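PDB 2GPR: PTS system glucose-specific EIIA component from Mycoplasma capricolum, which relays a phosphoryl group from phospho-HPr to the EIIB domain during phosphorylation-coupled glucose uptake by the sugar phosphotransferase system. Local coordinates for residues T83-V95 against K106-K118. Sequence-based numbering, arbitrary orientation.
Sequences TVSLDGNGFESFV and KLVTVDLKSVAKK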
loop_
_atom_site.group_PDB
_atom_site.type_symbol
_atom_site.label_atom_id
_atom_site.label_comp_id
_atom_site.label_asym_id
_atom_site.label_seq_id
_atom_site.Cartn_x
_atom_site.Cartn_y
_atom_site.Cartn_z
ATOM N N THR A 83 9.282 1.114 10.285
ATOM C CA THR A 83 9.112 -0.324 10.462
ATOM C C THR A 83 10.307 -1.239 10.062
ATOM O O THR A 83 10.400 -2.364 10.573
ATOM C CB THR A 83 7.842 -0.718 9.719
ATOM O OG1 THR A 83 7.811 -0.020 8.475
ATOM C CG2 THR A 83 6.660 -0.279 10.559
ATOM N N VAL A 84 11.221 -0.782 9.137
ATOM C CA VAL A 84 12.407 -1.570 8.773
ATOM C C VAL A 84 13.257 -1.836 10.031
ATOM O O VAL A 84 13.887 -2.860 10.204
ATOM C CB VAL A 84 13.248 -0.907 7.686
ATOM C CG1 VAL A 84 14.053 0.226 8.291
ATOM C CG2 VAL A 84 14.216 -1.924 7.077
ATOM N N SER A 85 13.228 -0.875 10.918
ATOM C CA SER A 85 13.900 -0.894 12.183
ATOM C C SER A 85 13.525 -2.074 13.058
ATOM O O SER A 85 14.281 -2.437 13.945
ATOM C CB SER A 85 13.378 0.261 12.947
ATOM O OG SER A 85 12.001 0.005 13.212
ATOM N N LEU A 86 12.311 -2.579 12.896
ATOM C CA LEU A 86 11.777 -3.644 13.746
ATOM C C LEU A 86 12.330 -5.008 13.431
ATOM O O LEU A 86 12.074 -5.991 14.136
ATOM C CB LEU A 86 10.220 -3.662 13.778
ATOM C CG LEU A 86 9.664 -2.340 14.136
ATOM C CD1 LEU A 86 8.412 -2.571 14.924
ATOM C CD2 LEU A 86 10.662 -1.659 15.022
ATOM N N ASP A 87 13.071 -5.055 12.334
ATOM C CA ASP A 87 13.649 -6.292 11.829
ATOM C C ASP A 87 12.563 -7.421 11.650
ATOM O O ASP A 87 12.756 -8.615 11.854
ATOM C CB ASP A 87 14.715 -6.821 12.797
ATOM C CG ASP A 87 16.070 -6.334 12.285
ATOM O OD1 ASP A 87 16.417 -6.589 11.063
ATOM O OD2 ASP A 87 16.835 -5.629 13.037
ATOM N N GLY A 88 11.365 -7.012 11.258
ATOM C CA GLY A 88 10.296 -7.970 11.028
ATOM C C GLY A 88 9.503 -8.429 12.260
ATOM O O GLY A 88 8.884 -9.497 12.232
ATOM N N ASN A 89 9.476 -7.630 13.300
ATOM C CA ASN A 89 8.788 -8.050 14.504
ATOM C C ASN A 89 7.388 -7.481 14.669
ATOM O O ASN A 89 7.187 -6.282 14.839
ATOM C CB ASN A 89 9.661 -7.871 15.745
ATOM C CG ASN A 89 8.975 -8.226 17.035
ATOM O OD1 ASN A 89 8.048 -9.085 17.089
ATOM N ND2 ASN A 89 9.334 -7.462 18.072
ATOM N N GLY A 90 6.419 -8.382 14.654
ATOM C CA GLY A 90 5.021 -8.030 14.765
ATOM C C GLY A 90 4.317 -8.314 13.460
ATOM O O GLY A 90 3.086 -8.386 13.395
ATOM N N PHE A 91 5.146 -8.475 12.432
ATOM C CA PHE A 91 4.719 -8.790 11.088
ATOM C C PHE A 91 4.702 -10.301 10.909
ATOM O O PHE A 91 5.620 -10.972 11.327
ATOM C CB PHE A 91 5.710 -8.164 10.058
ATOM C CG PHE A 91 5.823 -6.676 10.202
ATOM C CD1 PHE A 91 6.506 -6.119 11.287
ATOM C CD2 PHE A 91 5.279 -5.823 9.233
ATOM C CE1 PHE A 91 6.622 -4.735 11.418
ATOM C CE2 PHE A 91 5.350 -4.431 9.359
ATOM C CZ PHE A 91 6.017 -3.901 10.468
ATOM N N GLU A 92 3.656 -10.828 10.313
ATOM C CA GLU A 92 3.517 -12.241 9.997
ATOM C C GLU A 92 3.158 -12.250 8.565
ATOM O O GLU A 92 2.039 -11.920 8.238
ATOM C CB GLU A 92 2.360 -12.891 10.775
ATOM C CG GLU A 92 2.812 -13.901 11.854
ATOM C CD GLU A 92 3.816 -14.924 11.350
ATOM O OE1 GLU A 92 3.698 -15.506 10.270
ATOM O OE2 GLU A 92 4.845 -15.111 12.186
ATOM N N SER A 93 4.119 -12.442 7.696
ATOM C CA SER A 93 3.795 -12.342 6.283
ATOM C C SER A 93 3.221 -13.634 5.756
ATOM O O SER A 93 3.350 -14.703 6.419
ATOM C CB SER A 93 4.970 -11.887 5.422
ATOM O OG SER A 93 5.528 -12.981 4.719
ATOM N N PHE A 94 2.608 -13.533 4.557
ATOM C CA PHE A 94 2.047 -14.713 3.948
ATOM C C PHE A 94 2.486 -14.877 2.520
ATOM O O PHE A 94 1.970 -15.769 1.791
ATOM C CB PHE A 94 0.525 -14.746 4.043
ATOM C CG PHE A 94 0.058 -14.686 5.452
ATOM C CD1 PHE A 94 -0.031 -15.847 6.214
ATOM C CD2 PHE A 94 -0.243 -13.461 6.040
ATOM C CE1 PHE A 94 -0.465 -15.772 7.533
ATOM C CE2 PHE A 94 -0.670 -13.375 7.365
ATOM C CZ PHE A 94 -0.762 -14.540 8.118
ATOM N N VAL A 95 3.450 -14.024 2.156
ATOM C CA VAL A 95 3.932 -13.931 0.806
ATOM C C VAL A 95 5.455 -13.926 0.740
ATOM O O VAL A 95 6.150 -13.672 1.735
ATOM C CB VAL A 95 3.377 -12.615 0.229
ATOM C CG1 VAL A 95 1.884 -12.755 -0.094
ATOM C CG2 VAL A 95 3.556 -11.528 1.293
ATOM N N LYS A 106 -4.208 -11.586 1.104
ATOM C CA LYS A 106 -3.622 -11.100 2.296
ATOM C C LYS A 106 -2.135 -11.023 2.132
ATOM O O LYS A 106 -1.533 -11.971 1.621
ATOM C CB LYS A 106 -4.000 -11.976 3.456
ATOM C CG LYS A 106 -3.765 -11.277 4.772
ATOM C CD LYS A 106 -4.374 -12.007 5.951
ATOM C CE LYS A 106 -4.345 -13.508 5.801
ATOM N NZ LYS A 106 -5.237 -14.188 6.768
ATOM N N LEU A 107 -1.484 -9.945 2.570
ATOM C CA LEU A 107 -0.042 -9.954 2.444
ATOM C C LEU A 107 0.574 -10.357 3.756
ATOM O O LEU A 107 1.375 -11.301 3.854
ATOM C CB LEU A 107 0.499 -8.625 1.951
ATOM C CG LEU A 107 -0.154 -8.264 0.643
ATOM C CD1 LEU A 107 0.218 -6.853 0.239
ATOM C CD2 LEU A 107 0.223 -9.286 -0.434
ATOM N N VAL A 108 0.139 -9.653 4.788
ATOM C CA VAL A 108 0.678 -9.897 6.084
ATOM C C VAL A 108 -0.300 -9.497 7.214
ATOM O O VAL A 108 -1.330 -8.831 7.006
ATOM C CB VAL A 108 1.973 -9.104 6.186
ATOM C CG1 VAL A 108 1.583 -7.667 6.027
ATOM C CG2 VAL A 108 2.744 -9.322 7.491
ATOM N N THR A 109 0.053 -9.921 8.420
ATOM C CA THR A 109 -0.704 -9.559 9.569
ATOM C C THR A 109 0.213 -8.825 10.538
ATOM O O THR A 109 1.292 -9.317 10.903
ATOM C CB THR A 109 -1.452 -10.748 10.199
ATOM O OG1 THR A 109 -2.016 -11.533 9.160
ATOM C CG2 THR A 109 -2.537 -10.258 11.197
ATOM N N VAL A 110 -0.172 -7.591 10.877
ATOM C CA VAL A 110 0.658 -6.768 11.757
ATOM C C VAL A 110 0.149 -6.567 13.173
ATOM O O VAL A 110 -0.963 -6.115 13.396
ATOM C CB VAL A 110 0.902 -5.401 11.174
ATOM C CG1 VAL A 110 1.882 -4.654 12.063
ATOM C CG2 VAL A 110 1.468 -5.555 9.784
ATOM N N ASP A 111 1.021 -6.776 14.137
ATOM C CA ASP A 111 0.609 -6.482 15.477
ATOM C C ASP A 111 0.628 -5.002 15.627
ATOM O O ASP A 111 1.544 -4.472 16.265
ATOM C CB ASP A 111 1.502 -7.104 16.527
ATOM C CG ASP A 111 0.946 -7.020 17.916
ATOM O OD1 ASP A 111 0.298 -5.932 18.204
ATOM O OD2 ASP A 111 1.249 -7.805 18.770
ATOM N N LEU A 112 -0.426 -4.381 15.120
ATOM C CA LEU A 112 -0.595 -2.962 15.169
ATOM C C LEU A 112 -0.389 -2.378 16.545
ATOM O O LEU A 112 0.327 -1.363 16.670
ATOM C CB LEU A 112 -1.903 -2.499 14.510
ATOM C CG LEU A 112 -1.656 -1.772 13.194
ATOM C CD1 LEU A 112 -0.682 -2.560 12.340
ATOM C CD2 LEU A 112 -2.972 -1.517 12.440
ATOM N N LYS A 113 -0.998 -3.008 17.587
ATOM C CA LYS A 113 -0.823 -2.507 18.953
ATOM C C LYS A 113 0.623 -2.449 19.333
ATOM O O LYS A 113 1.066 -1.476 19.910
ATOM C CB LYS A 113 -1.558 -3.263 20.027
ATOM C CG LYS A 113 -1.114 -2.853 21.441
ATOM C CD LYS A 113 -1.905 -3.538 22.573
ATOM C CE LYS A 113 -1.348 -3.281 23.972
ATOM N NZ LYS A 113 -1.619 -1.925 24.505
ATOM N N SER A 114 1.368 -3.492 19.036
ATOM C CA SER A 114 2.765 -3.452 19.391
ATOM C C SER A 114 3.518 -2.442 18.572
ATOM O O SER A 114 4.066 -1.481 19.096
ATOM C CB SER A 114 3.381 -4.816 19.306
ATOM O OG SER A 114 2.470 -5.748 19.873
ATOM N N VAL A 115 3.508 -2.658 17.275
ATOM C CA VAL A 115 4.194 -1.789 16.334
ATOM C C VAL A 115 3.970 -0.324 16.562
ATOM O O VAL A 115 4.886 0.481 16.427
ATOM C CB VAL A 115 3.799 -2.130 14.936
ATOM C CG1 VAL A 115 4.701 -1.392 14.000
ATOM C CG2 VAL A 115 3.966 -3.617 14.746
ATOM N N ALA A 116 2.735 0.013 16.887
ATOM C CA ALA A 116 2.312 1.391 17.095
ATOM C C ALA A 116 3.163 2.173 18.125
ATOM O O ALA A 116 3.272 3.416 18.074
ATOM C CB ALA A 116 0.819 1.432 17.408
ATOM N N LYS A 117 3.770 1.442 19.078
ATOM C CA LYS A 117 4.601 2.068 20.114
ATOM C C LYS A 117 6.057 2.165 19.708
ATOM O O LYS A 117 6.762 3.147 20.008
ATOM C CB LYS A 117 4.433 1.448 21.494
ATOM C CG LYS A 117 4.277 -0.067 21.499
ATOM C CD LYS A 117 5.613 -0.792 21.587
ATOM C CE LYS A 117 5.622 -1.983 22.554
ATOM N NZ LYS A 117 6.893 -2.115 23.312
ATOM N N LYS A 118 6.487 1.149 18.969
ATOM C CA LYS A 118 7.840 1.070 18.480
ATOM C C LYS A 118 8.195 2.102 17.377
ATOM O O LYS A 118 9.344 2.509 17.221
ATOM C CB LYS A 118 8.170 -0.353 18.085
ATOM C CG LYS A 118 8.216 -1.255 19.305
ATOM C CD LYS A 118 8.408 -2.716 18.945
ATOM C CE LYS A 118 8.069 -3.681 20.072
ATOM N NZ LYS A 118 8.108 -5.087 19.625
#
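With CG swung beside its backbone N (chi1 -58°), Phe94 lays its ring against the strand 106-110, while Lys106 starts with CG opposite its own N (chi1 -162°) and bends at chi3 to bring its tip over that ring. Lys106 CE sits over one face, toward the rim, in a CH-pi contact, and Lys106 NZ stands 4.9 Å from the Phe94 centroid, a cation-pi contact; Thr109 OG1, which also makes a weak hydrogen bond to Asp46, lies at the ring edge. At the base of the residue, Phe94 N hydrogen-bonds Leu107 O (2.6 Å). Strand 91-93 runs antiparallel to 106-110, and Glu92 N hydrogen-bonds Thr109 O (2.9 Å). Next along, Asp111 N donates to Gly90 O (2.7 Å), and Asp111 OD1 caps the helix 112-118 by accepting from Ser114 N. Phe91 and Val110 lie side by side on one face of the sheet, Phe91 CD2 3.9 Å from Val110 CG2. Beyond them, Val115 CG1 meets Leu86 CD1 (4.0 Å) and Thr83 CG2. Thr83 and Phe91 also touch His63, and Thr83 touches His78, the probable site of phosphorylation. Backbone bonds thus fix the strand pairing, while apolar contacts with Val115 probably steady the 3-10 segment beside both histidines.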